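Local coordinates for protein YghZ aldo-keto reductase (Escherichia coli, PDB 3N6Q) that probably reduces aldehydes and ketones with a nicotinamide cofactor, as a TIM-barrel member of the aldo-keto reductase family, at residues I191-N197 against V217-T223; L286-K291 against A314-F320. All blocks are in the same frame, centred on the assembly; numbering follows the deposited sequence.

Interaction 1. Residues I191-N197 against V217-T223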
loop_
_atom_site.group_PDB
_atom_site.type_symbol
_atom_site.label_atom_id
_atom_site.label_comp_id
_atom_site.label_asym_id
_atom_site.label_seq_id
_atom_site.Cartn_x
_atom_site.Cartn_y
_atom_site.Cartn_z
ATOM N N ILE B 191 22.880 2.295 -3.301
ATOM C CA ILE B 191 23.945 2.658 -4.228
ATOM C C ILE B 191 24.097 4.170 -4.319
ATOM O O ILE B 191 23.099 4.970 -4.201
ATOM C CB ILE B 191 23.729 1.976 -5.626
ATOM C CG1 ILE B 191 24.945 2.088 -6.518
ATOM C CG2 ILE B 191 22.485 2.611 -6.381
ATOM C CD1 ILE B 191 24.814 1.066 -7.771
ATOM N N HIS B 192 25.350 4.593 -4.549
ATOM C CA HIS B 192 25.703 5.978 -4.776
ATOM C C HIS B 192 26.412 6.000 -6.125
ATOM O O HIS B 192 27.308 5.151 -6.405
ATOM C CB HIS B 192 26.635 6.488 -3.626
ATOM C CG HIS B 192 26.934 7.967 -3.661
ATOM N ND1 HIS B 192 27.544 8.589 -4.734
ATOM C CD2 HIS B 192 26.717 8.943 -2.738
ATOM C CE1 HIS B 192 27.711 9.871 -4.462
ATOM N NE2 HIS B 192 27.191 10.113 -3.263
ATOM N N GLN B 193 25.995 6.916 -6.997
ATOM C CA GLN B 193 26.691 7.152 -8.243
ATOM C C GLN B 193 27.426 8.487 -8.253
ATOM O O GLN B 193 26.825 9.527 -8.579
ATOM C CB GLN B 193 25.670 7.058 -9.430
ATOM C CG GLN B 193 26.273 7.306 -10.754
ATOM C CD GLN B 193 25.241 7.088 -11.887
ATOM O OE1 GLN B 193 25.191 7.865 -12.814
ATOM N NE2 GLN B 193 24.495 6.006 -11.835
ATOM N N PRO B 194 28.762 8.483 -7.952
ATOM C CA PRO B 194 29.590 9.702 -8.041
ATOM C C PRO B 194 30.336 9.741 -9.364
ATOM O O PRO B 194 30.553 8.710 -10.018
ATOM C CB PRO B 194 30.582 9.526 -6.869
ATOM C CG PRO B 194 30.867 8.003 -6.921
ATOM C CD PRO B 194 29.465 7.379 -7.251
ATOM N N SER B 195 30.782 10.913 -9.780
ATOM C CA SER B 195 31.759 10.959 -10.852
ATOM C C SER B 195 33.053 10.557 -10.164
ATOM O O SER B 195 33.407 11.173 -9.154
ATOM C CB SER B 195 31.944 12.418 -11.345
ATOM O OG SER B 195 30.785 12.812 -12.076
ATOM N N TYR B 196 33.822 9.681 -10.807
ATOM C CA TYR B 196 35.020 9.083 -10.146
ATOM C C TYR B 196 35.899 8.467 -11.218
ATOM O O TYR B 196 35.431 7.685 -12.038
ATOM C CB TYR B 196 34.546 7.987 -9.181
ATOM C CG TYR B 196 35.664 7.430 -8.313
ATOM C CD1 TYR B 196 36.848 8.145 -8.129
ATOM C CD2 TYR B 196 35.556 6.158 -7.775
ATOM C CE1 TYR B 196 37.863 7.644 -7.262
ATOM C CE2 TYR B 196 36.589 5.624 -6.985
ATOM C CZ TYR B 196 37.703 6.382 -6.712
ATOM O OH TYR B 196 38.710 5.848 -5.894
ATOM N N ASN B 197 37.151 8.919 -11.311
ATOM C CA ASN B 197 38.072 8.343 -12.271
ATOM C C ASN B 197 39.496 8.704 -11.829
ATOM O O ASN B 197 39.715 9.357 -10.788
ATOM C CB ASN B 197 37.801 8.891 -13.703
ATOM C CG ASN B 197 37.752 10.434 -13.771
ATOM O OD1 ASN B 197 38.750 11.112 -13.560
ATOM N ND2 ASN B 197 36.582 10.981 -14.142
ATOM N N VAL B 217 26.678 0.734 1.373
ATOM C CA VAL B 217 26.099 1.271 0.100
ATOM C C VAL B 217 27.081 0.993 -1.041
ATOM O O VAL B 217 28.317 1.214 -0.904
ATOM C CB VAL B 217 25.900 2.797 0.270
ATOM C CG1 VAL B 217 25.366 3.470 -1.024
ATOM C CG2 VAL B 217 24.985 3.060 1.534
ATOM N N GLY B 218 26.561 0.565 -2.198
ATOM C CA GLY B 218 27.482 0.381 -3.335
ATOM C C GLY B 218 27.896 1.690 -4.003
ATOM O O GLY B 218 27.445 2.773 -3.656
ATOM N N CYS B 219 28.830 1.594 -4.931
ATOM C CA CYS B 219 29.397 2.754 -5.580
ATOM C C CYS B 219 29.533 2.424 -7.073
ATOM O O CYS B 219 30.280 1.493 -7.446
ATOM C CB CYS B 219 30.818 3.039 -5.016
ATOM S SG CYS B 219 31.547 4.507 -5.753
ATOM N N ILE B 220 28.885 3.224 -7.942
ATOM C CA ILE B 220 28.994 3.013 -9.337
ATOM C C ILE B 220 29.600 4.258 -9.958
ATOM O O ILE B 220 29.107 5.361 -9.778
ATOM C CB ILE B 220 27.653 2.530 -10.003
ATOM C CG1 ILE B 220 27.878 2.413 -11.499
ATOM C CG2 ILE B 220 26.556 3.603 -9.746
ATOM C CD1 ILE B 220 26.726 1.617 -12.225
ATOM N N ALA B 221 30.784 4.106 -10.562
ATOM C CA ALA B 221 31.516 5.259 -11.056
ATOM C C ALA B 221 30.981 5.829 -12.388
ATOM O O ALA B 221 31.053 5.195 -13.458
ATOM C CB ALA B 221 33.066 4.903 -11.205
ATOM N N PHE B 222 30.572 7.105 -12.350
ATOM C CA PHE B 222 30.109 7.806 -13.565
ATOM C C PHE B 222 31.314 8.515 -14.188
ATOM O O PHE B 222 32.238 8.970 -13.481
ATOM C CB PHE B 222 29.058 8.848 -13.122
ATOM C CG PHE B 222 28.533 9.703 -14.245
ATOM C CD1 PHE B 222 27.655 9.164 -15.184
ATOM C CD2 PHE B 222 28.910 11.030 -14.362
ATOM C CE1 PHE B 222 27.163 9.934 -16.244
ATOM C CE2 PHE B 222 28.425 11.810 -15.421
ATOM C CZ PHE B 222 27.533 11.258 -16.358
ATOM N N THR B 223 31.362 8.561 -15.525
ATOM C CA THR B 223 32.504 9.120 -16.312
ATOM C C THR B 223 33.878 8.532 -15.878
ATOM O O THR B 223 34.817 9.283 -15.628
ATOM C CB THR B 223 32.666 10.645 -16.327
ATOM O OG1 THR B 223 32.703 11.195 -14.991
ATOM C CG2 THR B 223 31.504 11.297 -17.153
#

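Interaction 2. Residues L286-K291 against A314-F320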
loop_
_atom_site.group_PDB
_atom_site.type_symbol
_atom_site.label_atom_id
_atom_site.label_comp_id
_atom_site.label_asym_id
_atom_site.label_seq_id
_atom_site.Cartn_x
_atom_site.Cartn_y
_atom_site.Cartn_z
ATOM N N LEU B 286 39.914 1.975 -16.372
ATOM C CA LEU B 286 38.893 1.135 -15.817
ATOM C C LEU B 286 39.433 0.121 -14.797
ATOM O O LEU B 286 38.828 -0.093 -13.747
ATOM C CB LEU B 286 38.131 0.397 -16.912
ATOM C CG LEU B 286 37.451 1.335 -17.918
ATOM C CD1 LEU B 286 36.796 0.448 -19.067
ATOM C CD2 LEU B 286 36.447 2.266 -17.195
ATOM N N SER B 287 40.583 -0.477 -15.096
ATOM C CA SER B 287 41.164 -1.452 -14.158
ATOM C C SER B 287 41.494 -0.757 -12.844
ATOM O O SER B 287 41.311 -1.300 -11.780
ATOM C CB SER B 287 42.456 -2.033 -14.775
ATOM O OG SER B 287 42.129 -2.864 -15.891
ATOM N N TRP B 288 41.985 0.465 -12.948
ATOM C CA TRP B 288 42.335 1.237 -11.764
ATOM C C TRP B 288 41.175 1.466 -10.825
ATOM O O TRP B 288 41.291 1.323 -9.627
ATOM C CB TRP B 288 42.993 2.548 -12.171
ATOM C CG TRP B 288 43.514 3.336 -10.993
ATOM C CD1 TRP B 288 44.825 3.364 -10.503
ATOM C CD2 TRP B 288 42.766 4.282 -10.211
ATOM N NE1 TRP B 288 44.891 4.258 -9.414
ATOM C CE2 TRP B 288 43.639 4.800 -9.206
ATOM C CE3 TRP B 288 41.425 4.710 -10.229
ATOM C CZ2 TRP B 288 43.222 5.771 -8.288
ATOM C CZ3 TRP B 288 41.002 5.640 -9.291
ATOM C CH2 TRP B 288 41.897 6.160 -8.316
ATOM N N LEU B 289 40.009 1.808 -11.380
ATOM C CA LEU B 289 38.821 1.912 -10.536
ATOM C C LEU B 289 38.458 0.587 -9.905
ATOM O O LEU B 289 38.021 0.547 -8.752
ATOM C CB LEU B 289 37.637 2.465 -11.400
ATOM C CG LEU B 289 37.802 3.961 -11.730
ATOM C CD1 LEU B 289 36.847 4.383 -12.914
ATOM C CD2 LEU B 289 37.417 4.804 -10.453
ATOM N N LEU B 290 38.581 -0.491 -10.667
ATOM C CA LEU B 290 38.107 -1.818 -10.269
ATOM C C LEU B 290 39.219 -2.652 -9.515
ATOM O O LEU B 290 39.066 -3.871 -9.317
ATOM C CB LEU B 290 37.755 -2.616 -11.507
ATOM C CG LEU B 290 36.433 -2.133 -12.167
ATOM C CD1 LEU B 290 36.190 -2.854 -13.466
ATOM C CD2 LEU B 290 35.223 -2.270 -11.175
ATOM N N LYS B 291 40.291 -1.975 -9.117
ATOM C CA LYS B 291 41.500 -2.663 -8.598
ATOM C C LYS B 291 41.272 -3.246 -7.220
ATOM O O LYS B 291 42.068 -4.084 -6.732
ATOM C CB LYS B 291 42.668 -1.676 -8.504
ATOM C CG LYS B 291 42.490 -0.558 -7.443
ATOM C CD LYS B 291 43.633 0.535 -7.626
ATOM C CE LYS B 291 43.473 1.772 -6.743
ATOM N NZ LYS B 291 42.209 2.574 -7.078
ATOM N N ALA B 314 39.429 -4.911 -19.697
ATOM C CA ALA B 314 40.078 -4.365 -18.463
ATOM C C ALA B 314 40.078 -5.425 -17.346
ATOM O O ALA B 314 40.998 -5.461 -16.477
ATOM C CB ALA B 314 39.387 -3.075 -18.001
ATOM N N LEU B 315 39.061 -6.289 -17.335
ATOM C CA LEU B 315 38.985 -7.296 -16.301
ATOM C C LEU B 315 40.173 -8.293 -16.325
ATOM O O LEU B 315 40.342 -9.054 -15.375
ATOM C CB LEU B 315 37.640 -8.065 -16.323
ATOM C CG LEU B 315 36.403 -7.140 -16.142
ATOM C CD1 LEU B 315 35.124 -7.973 -16.447
ATOM C CD2 LEU B 315 36.437 -6.615 -14.661
ATOM N N ASN B 316 40.923 -8.321 -17.416
ATOM C CA ASN B 316 42.075 -9.269 -17.529
ATOM C C ASN B 316 43.284 -8.839 -16.728
ATOM O O ASN B 316 44.259 -9.602 -16.596
ATOM C CB ASN B 316 42.449 -9.438 -18.996
ATOM C CG ASN B 316 41.367 -10.176 -19.734
ATOM O OD1 ASN B 316 40.677 -10.968 -19.116
ATOM N ND2 ASN B 316 41.182 -9.900 -21.008
ATOM N N ASN B 317 43.276 -7.586 -16.254
ATOM C CA ASN B 317 44.401 -7.104 -15.478
ATOM C C ASN B 317 43.919 -6.097 -14.447
ATOM O O ASN B 317 44.029 -4.887 -14.686
ATOM C CB ASN B 317 45.455 -6.441 -16.400
ATOM C CG ASN B 317 46.792 -6.221 -15.685
ATOM O OD1 ASN B 317 46.857 -6.324 -14.455
ATOM N ND2 ASN B 317 47.835 -5.829 -16.441
ATOM N N LEU B 318 43.461 -6.577 -13.294
ATOM C CA LEU B 318 42.977 -5.678 -12.249
ATOM C C LEU B 318 44.072 -5.401 -11.206
ATOM O O LEU B 318 43.812 -4.759 -10.182
ATOM C CB LEU B 318 41.743 -6.281 -11.593
ATOM C CG LEU B 318 40.564 -6.394 -12.576
ATOM C CD1 LEU B 318 39.386 -7.046 -11.845
ATOM C CD2 LEU B 318 40.134 -4.994 -13.183
ATOM N N THR B 319 45.296 -5.852 -11.476
ATOM C CA THR B 319 46.291 -5.670 -10.386
ATOM C C THR B 319 47.268 -4.536 -10.679
ATOM O O THR B 319 47.830 -4.441 -11.791
ATOM C CB THR B 319 47.060 -6.990 -10.081
ATOM O OG1 THR B 319 47.741 -7.374 -11.245
ATOM C CG2 THR B 319 46.122 -8.133 -9.769
ATOM N N PHE B 320 47.571 -3.756 -9.639
ATOM C CA PHE B 320 48.583 -2.715 -9.724
ATOM C C PHE B 320 49.556 -2.894 -8.546
ATOM O O PHE B 320 49.118 -3.050 -7.438
ATOM C CB PHE B 320 47.917 -1.335 -9.549
ATOM C CG PHE B 320 47.035 -0.926 -10.737
ATOM C CD1 PHE B 320 47.557 -0.062 -11.738
ATOM C CD2 PHE B 320 45.741 -1.469 -10.887
ATOM C CE1 PHE B 320 46.720 0.323 -12.903
ATOM C CE2 PHE B 320 44.966 -1.163 -12.051
ATOM C CZ PHE B 320 45.448 -0.261 -13.014
HETATM O O HOH W 1 43.587 -5.605 -7.890
#

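Interaction 1. Residues I191-N197 against V217-T223
H192 reaches G218 and I220 at once through its backbone, the hallmark of parallel pairing: its N donates to G218 O, with the donor standing well above the carbonyl plane, and its O accepts from I220 N in the carbonyl plane, 2.9 Å away. The side chain of Q193 runs along the neighbouring strand. Its CB rests on the CG2 branch of I220 at 3.6 Å. CG comes next, 3.6 Å from I220 O, and a near-trans chi1 of 179° stretches the chain out beside I220, in the same direction. At the tip the amide divides its neighbours: NE2 stays 3.8 Å from I220 CG2 and makes weak hydrogen bonds to D61 and Y136, while OE1 lies 3.7 Å from F222 CD1, the amide and ring planes only 16° apart. These are adjacent strands of the TIM barrel, 191-193 and 218-221, the axes of these short segments at 24°, with helices 202-205 and 208-214 in the connection between them. The pairing resumes further on, where S195 and F222 form a single backbone bridge. F222 N gives P194 O a nearly straight bond of 2.8 Å, and F222 O is gripped twice, by Y196 N and by T223 OG1. S195 OG approaches the F222 ring at its edge, in plane. On the side of the sheet where H192 lies, P194 CG touches C219 SG at 3.7 Å. Last in line, N197 sends ND2 to T223 O over 2.9 Å, its OD1 being taken by L199 N.

Interaction 2. Residues L286-K291 against A314-F320
With OG set opposite its own carbonyl carbon (chi1 -69°), S287 faces the backbone of 314-317, while a nearly trans chi1 of -174° in W288 swings the indole toward F320. S287 OG lies 2.9 Å from A314 O and 3.0 Å from N317 O, two acceptors competing for a single proton; Q283 O, one turn back in the helix, is a further acceptor, and Q279 NE2 is a donor to the same oxygen. One small hydroxyl is thus ringed by polar partners at a buried spot, and S287 CB also meets the F320 ring at CE2. The aromatic pair is T-shaped: the edge of the five-membered ring of W288 is directed at the face of F320, centroids 5.5 Å apart and planes at 80°. R277 adds a cation-pi contact to the phenyl ring. In the barrel, helix 281-289 belongs to the crossover from strand 218-221 to strand 297-300. The contact packs its end against the link, 3-10 at its start, between helix 305-312 and helix 322-334, whose L325 touches both W288 and F320. K291 bends at the end of its chain, bringing NZ back to W288 O at 3.0 Å and 3.4 Å above the plane of the indole, over its centre. Leucine branches pack beside the serine: L318 CD2 comes to 3.8 Å from L290 CB and equally near S287 CA, and the side chains of L290 and L315 run across each other, with L290 CD1 4.0 Å from L315 CD2. Farther back along the helix, L286 CB and A314 CB touch.

Overall arrangement
Interaction 1 belongs to the barrel wall: its centre is about 6 Å, and that of interaction 2 about 17 Å, from the centre of the chain, and the centres of the two are about 16 Å apart. They nevertheless touch through L289, which makes no contact with 314-320 and whose side chain packs instead on Y196 and A221: its CD2 is 3.5 Å from Y196 CD2 and its CD1 is 4.2 Å from A221 CB. W288 contributes as well, CH2 standing 4.0 Å from Y196 OH. In aldo-keto reductases the active site opens at the C-terminal ends of the barrel strands, the end toward which 191-197 and 217-223 both run.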